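Local coordinates for OLD nuclease (Thermus scotoductus, PDB 6P74) that degrades linear or supercoiled double-stranded DNA from 5' to 3' as a metal-dependent exonuclease, nicks circular DNA, and hydrolyses ATP in a DNA-stimulated manner, at the interface of chains A and B. Sequence-based numbering; all coordinates share one arbitrary frame. Chains: chain A/B, Putative ATP-dependent endonuclease of the OLD family.

Contacts 1 and 2 belong to the dimerization domain (residues 154-245) of the OLD homodimer, and the centres of their C-alpha atoms lie about 12 Å apart. Neighbouring stretches join them: A:Leu231 of contact 1 directly precedes strand 232-235 of contact 2, and B:Phe221 directly follows strand 217-220. Contact 1 packs apolar side chains, whereas contact 2 pairs backbones and covers them with hydrophobic groups. Both recur with the chains exchanged. Their centres are about 65 and 54 Å from A:Arg487, a probable active-site residue of the Toprim domain, so they probably serve assembly and take no direct part in DNA cleavage.

Contact 1: the interface of chains A and B. Residues chain A 167, 173, 227-228, 231; chain B 180, 183-184, 221.
The C-terminal end of chain B helix 170-184, with the loop residue B:Phe221, packs against the N-terminal part of chain A helix 170-184, the loop residue A:Phe167, the 3-10 helix 227-229 and the loop residue A:Leu231. B:Leu184 is the knob of this arrangement and hides 92 Å² of its surface against chain A. Its CD2 methyl comes 3.6 Å from A:Phe173 CD1, and it also meets the rings of A:Phe167 and A:Phe228 and the CG of A:Pro227. The other branch, CD1, turns to A:Leu231 CD1 at 3.8 Å. A forked aliphatic chain suits this place because its two methyls can fill different parts of an aromatic-lined pocket. CG anti to the carbonyl carbon (chi1 -59°) aims the fork into the pocket, and chi2 of -169° turns CD2 to the aromatic rings and CD1 towards A:Leu231.

Within chain A the pocket wall is braced: A:Phe228 CE2 sits 3.4 Å above the plane of the A:Phe167 ring, towards its rim, while A:Pro227 CB lies over one face of A:Phe173. The rigid proline ring thus backs an aromatic ring that meets the partner. A:Phe173 carries its CG anti to the backbone N (chi1 -178°), and its ring reaches past B:Leu184 to B:Phe221. There B:Phe221 CZ sits at the edge of the A:Phe173 ring, in its plane, 3.5 Å from CZ of A:Phe173; the rings stand nearly perpendicular, and the A:Phe173 rim lies off the plane of B:Phe221. A:Leu231 CD1 adds a contact of 3.4 Å with B:Phe221 CD2.

At the start of the chain A helix, B:Leu183 CD2 rests 3.4 Å from A:Phe173 CA, against the backbone. B:Ala180, one helical turn before B:Leu184, brings its small CB to A:Phe173 CE1 at 3.9 Å, and its carbonyl O lies 3.6 Å from both CD1 and CE1 of that ring. Together the leucines and aromatic rings form a hydrophobic seam that joins the two dimerization domains and supports the homodimer.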
loop_
_atom_site.group_PDB
_atom_site.type_symbol
_atom_site.label_atom_id
_atom_site.label_comp_id
_atom_site.label_asym_id
_atom_site.label_seq_id
_atom_site.Cartn_x
_atom_site.Cartn_y
_atom_site.Cartn_z
ATOM N N PHE A 167 1.938 8.221 -37.071
ATOM C CA PHE A 167 0.550 7.927 -37.396
ATOM C C PHE A 167 -0.054 9.058 -38.218
ATOM O O PHE A 167 0.142 10.239 -37.914
ATOM C CB PHE A 167 -0.253 7.721 -36.122
ATOM C CG PHE A 167 -1.687 7.342 -36.362
ATOM C CD1 PHE A 167 -2.004 6.223 -37.125
ATOM C CD2 PHE A 167 -2.721 8.090 -35.798
ATOM C CE1 PHE A 167 -3.327 5.866 -37.338
ATOM C CE2 PHE A 167 -4.046 7.732 -35.997
ATOM C CZ PHE A 167 -4.349 6.621 -36.771
ATOM N N PHE A 173 -9.678 6.819 -38.633
ATOM C CA PHE A 173 -9.932 6.046 -37.426
ATOM C C PHE A 173 -11.127 6.591 -36.652
ATOM O O PHE A 173 -11.907 5.821 -36.078
ATOM C CB PHE A 173 -8.699 6.021 -36.530
ATOM C CG PHE A 173 -8.902 5.210 -35.301
ATOM C CD1 PHE A 173 -8.658 3.845 -35.313
ATOM C CD2 PHE A 173 -9.398 5.794 -34.143
ATOM C CE1 PHE A 173 -8.872 3.085 -34.188
ATOM C CE2 PHE A 173 -9.607 5.037 -33.015
ATOM C CZ PHE A 173 -9.346 3.678 -33.035
ATOM N N PRO A 227 -5.330 7.402 -30.424
ATOM C CA PRO A 227 -5.775 6.022 -30.150
ATOM C C PRO A 227 -4.708 5.149 -29.505
ATOM O O PRO A 227 -5.039 4.294 -28.669
ATOM C CB PRO A 227 -6.168 5.507 -31.541
ATOM C CG PRO A 227 -5.304 6.292 -32.473
ATOM C CD PRO A 227 -5.179 7.664 -31.865
ATOM N N PHE A 228 -3.436 5.344 -29.863
ATOM C CA PHE A 228 -2.344 4.591 -29.264
ATOM C C PHE A 228 -2.203 4.824 -27.753
ATOM O O PHE A 228 -1.341 4.202 -27.126
ATOM C CB PHE A 228 -1.051 4.925 -30.009
ATOM C CG PHE A 228 -1.110 4.564 -31.456
ATOM C CD1 PHE A 228 -0.872 3.261 -31.868
ATOM C CD2 PHE A 228 -1.444 5.508 -32.404
ATOM C CE1 PHE A 228 -0.945 2.906 -33.204
ATOM C CE2 PHE A 228 -1.519 5.162 -33.739
ATOM C CZ PHE A 228 -1.266 3.857 -34.143
ATOM N N LEU A 231 -4.354 1.606 -26.458
ATOM C CA LEU A 231 -3.986 0.280 -26.924
ATOM C C LEU A 231 -3.410 -0.535 -25.767
ATOM O O LEU A 231 -2.670 -0.021 -24.925
ATOM C CB LEU A 231 -2.981 0.387 -28.065
ATOM C CG LEU A 231 -3.215 -0.360 -29.366
ATOM C CD1 LEU A 231 -4.625 -0.160 -29.927
ATOM C CD2 LEU A 231 -2.187 0.122 -30.362
ATOM N N ALA B 180 -11.482 -0.922 -37.557
ATOM C CA ALA B 180 -10.767 0.180 -36.926
ATOM C C ALA B 180 -9.363 -0.236 -36.513
ATOM O O ALA B 180 -8.414 0.544 -36.648
ATOM C CB ALA B 180 -11.556 0.697 -35.727
ATOM N N LEU B 183 -6.797 0.122 -39.317
ATOM C CA LEU B 183 -6.238 1.450 -39.565
ATOM C C LEU B 183 -5.015 1.707 -38.696
ATOM O O LEU B 183 -4.144 2.506 -39.067
ATOM C CB LEU B 183 -7.288 2.535 -39.315
ATOM C CG LEU B 183 -8.184 2.954 -40.472
ATOM C CD1 LEU B 183 -8.791 1.747 -41.152
ATOM C CD2 LEU B 183 -9.264 3.861 -39.929
ATOM N N LEU B 184 -4.943 1.050 -37.533
ATOM C CA LEU B 184 -3.806 1.209 -36.636
ATOM C C LEU B 184 -2.643 0.303 -37.010
ATOM O O LEU B 184 -1.481 0.664 -36.783
ATOM C CB LEU B 184 -4.228 0.913 -35.198
ATOM C CG LEU B 184 -5.345 1.798 -34.669
ATOM C CD1 LEU B 184 -5.488 1.597 -33.164
ATOM C CD2 LEU B 184 -5.075 3.260 -35.030
ATOM N N PHE B 221 -8.178 -2.595 -28.187
ATOM C CA PHE B 221 -8.776 -1.901 -27.049
ATOM C C PHE B 221 -10.111 -2.498 -26.625
ATOM O O PHE B 221 -10.890 -1.819 -25.947
ATOM C CB PHE B 221 -8.948 -0.401 -27.304
ATOM C CG PHE B 221 -9.037 -0.043 -28.726
ATOM C CD1 PHE B 221 -10.210 -0.256 -29.430
ATOM C CD2 PHE B 221 -7.952 0.522 -29.369
ATOM C CE1 PHE B 221 -10.294 0.077 -30.766
ATOM C CE2 PHE B 221 -8.019 0.855 -30.704
ATOM C CZ PHE B 221 -9.195 0.632 -31.407
#

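Contact 2: the interface of chains A and B. Residues chain A 156, 232-234; chain B 196, 218-219.
A:Gln234 and B:Gly218 pair through their backbones as an antiparallel bridge, exchanging two hydrogen bonds. A:Gln234 N donates to B:Gly218 O over 2.9 Å, almost in line with the carbonyl bond (168° at the oxygen). In return, B:Gly218 N donates to A:Gln234 O at 3.2 Å, approaching in the carbonyl plane. Glycine readily takes the fully extended backbone seen at B:Gly218, with its N-H and C=O both turned to A:Gln234, and it brings no side chain to the face of the pair. The side chain of A:Gln234 comes near there: CG occupies the crowded position between its own backbone N and carbonyl carbon (chi1 34°), placing that methylene 3.6 Å from B:Gly218 O.

Next along the strands, A:Leu233 and B:Phe219 form a second antiparallel bridge. As bridge partners they project from the same side of the strands; CG beside the backbone N in both (chi1 -84° for A:Leu233) then lets the two chains run alongside each other, with A:Leu233 CD1 3.6 Å from CD1 of the B:Phe219 ring. The other leucine branch, CD2, shares its contact between B:Phe219 CE1 and B:Ile196 CD1, the latter met tip to tip at 4.0 Å. A branched leucine suits this place, since it can touch both an aromatic ring and an aliphatic residue of helix 187-205.

Farther out, A:Leu156 from helix 154-166 approaches the rim of B:Phe219 at a slant, its CD1 in the ring plane 3.8 Å from CE1. The backbone oxygen of A:Arg232 also faces the ring edge in plane, 3.7 Å from B:Phe219 CD1. The strand carbonyl and the helix methyl thus meet neighbouring parts of one rim of the ring, while A:Leu156 and B:Ile196 each add an apolar contact to one member of the leucine-phenylalanine pair. This intermolecular strand pairing, flanked by a helix from each subunit, links the dimerization domains of the homodimer and may fix the register of the two subunits.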
loop_
_atom_site.group_PDB
_atom_site.type_symbol
_atom_site.label_atom_id
_atom_site.label_comp_id
_atom_site.label_asym_id
_atom_site.label_seq_id
_atom_site.Cartn_x
_atom_site.Cartn_y
_atom_site.Cartn_z
ATOM N N LEU A 156 3.949 0.386 -21.977
ATOM C CA LEU A 156 3.560 0.190 -23.367
ATOM C C LEU A 156 3.478 1.527 -24.095
ATOM O O LEU A 156 3.900 1.644 -25.252
ATOM C CB LEU A 156 2.226 -0.548 -23.426
ATOM C CG LEU A 156 1.780 -1.026 -24.803
ATOM C CD1 LEU A 156 2.836 -1.946 -25.448
ATOM C CD2 LEU A 156 0.463 -1.746 -24.636
ATOM N N ARG A 232 -3.772 -1.810 -25.719
ATOM C CA ARG A 232 -3.247 -2.718 -24.718
ATOM C C ARG A 232 -2.859 -4.020 -25.401
ATOM O O ARG A 232 -3.233 -4.275 -26.546
ATOM C CB ARG A 232 -4.279 -2.956 -23.614
ATOM C CG ARG A 232 -5.703 -2.906 -24.120
ATOM C CD ARG A 232 -6.699 -3.260 -23.036
ATOM N NE ARG A 232 -7.954 -3.757 -23.603
ATOM C CZ ARG A 232 -8.987 -4.174 -22.876
ATOM N NH1 ARG A 232 -8.918 -4.155 -21.550
ATOM N NH2 ARG A 232 -10.089 -4.611 -23.472
ATOM N N LEU A 233 -2.069 -4.833 -24.706
ATOM C CA LEU A 233 -1.888 -6.217 -25.112
ATOM C C LEU A 233 -3.018 -7.051 -24.518
ATOM O O LEU A 233 -3.389 -6.872 -23.356
ATOM C CB LEU A 233 -0.537 -6.758 -24.648
ATOM C CG LEU A 233 0.711 -6.492 -25.490
ATOM C CD1 LEU A 233 0.401 -6.572 -26.965
ATOM C CD2 LEU A 233 1.344 -5.169 -25.117
ATOM N N GLN A 234 -3.587 -7.948 -25.315
ATOM C CA GLN A 234 -4.655 -8.790 -24.796
ATOM C C GLN A 234 -4.487 -10.210 -25.321
ATOM O O GLN A 234 -3.707 -10.464 -26.240
ATOM C CB GLN A 234 -6.035 -8.213 -25.140
ATOM C CG GLN A 234 -6.083 -7.507 -26.467
ATOM C CD GLN A 234 -7.325 -6.655 -26.626
ATOM O OE1 GLN A 234 -7.640 -5.826 -25.770
ATOM N NE2 GLN A 234 -8.037 -6.855 -27.726
ATOM N N ILE B 196 6.605 -8.874 -29.471
ATOM C CA ILE B 196 6.011 -9.112 -28.156
ATOM C C ILE B 196 5.448 -10.531 -28.067
ATOM O O ILE B 196 5.811 -11.314 -27.178
ATOM C CB ILE B 196 4.929 -8.060 -27.855
ATOM C CG1 ILE B 196 5.534 -6.659 -27.867
ATOM C CG2 ILE B 196 4.244 -8.354 -26.508
ATOM C CD1 ILE B 196 4.532 -5.543 -27.543
ATOM N N GLY B 218 -2.027 -9.905 -28.901
ATOM C CA GLY B 218 -1.941 -8.809 -29.845
ATOM C C GLY B 218 -2.429 -7.524 -29.215
ATOM O O GLY B 218 -2.834 -7.487 -28.050
ATOM N N PHE B 219 -2.377 -6.465 -30.015
ATOM C CA PHE B 219 -2.880 -5.156 -29.635
ATOM C C PHE B 219 -4.400 -5.079 -29.812
ATOM O O PHE B 219 -5.015 -5.884 -30.518
ATOM C CB PHE B 219 -2.212 -4.071 -30.480
ATOM C CG PHE B 219 -0.774 -3.787 -30.111
ATOM C CD1 PHE B 219 -0.411 -3.534 -28.798
ATOM C CD2 PHE B 219 0.208 -3.742 -31.098
ATOM C CE1 PHE B 219 0.923 -3.257 -28.466
ATOM C CE2 PHE B 219 1.531 -3.464 -30.776
ATOM C CZ PHE B 219 1.888 -3.210 -29.465
#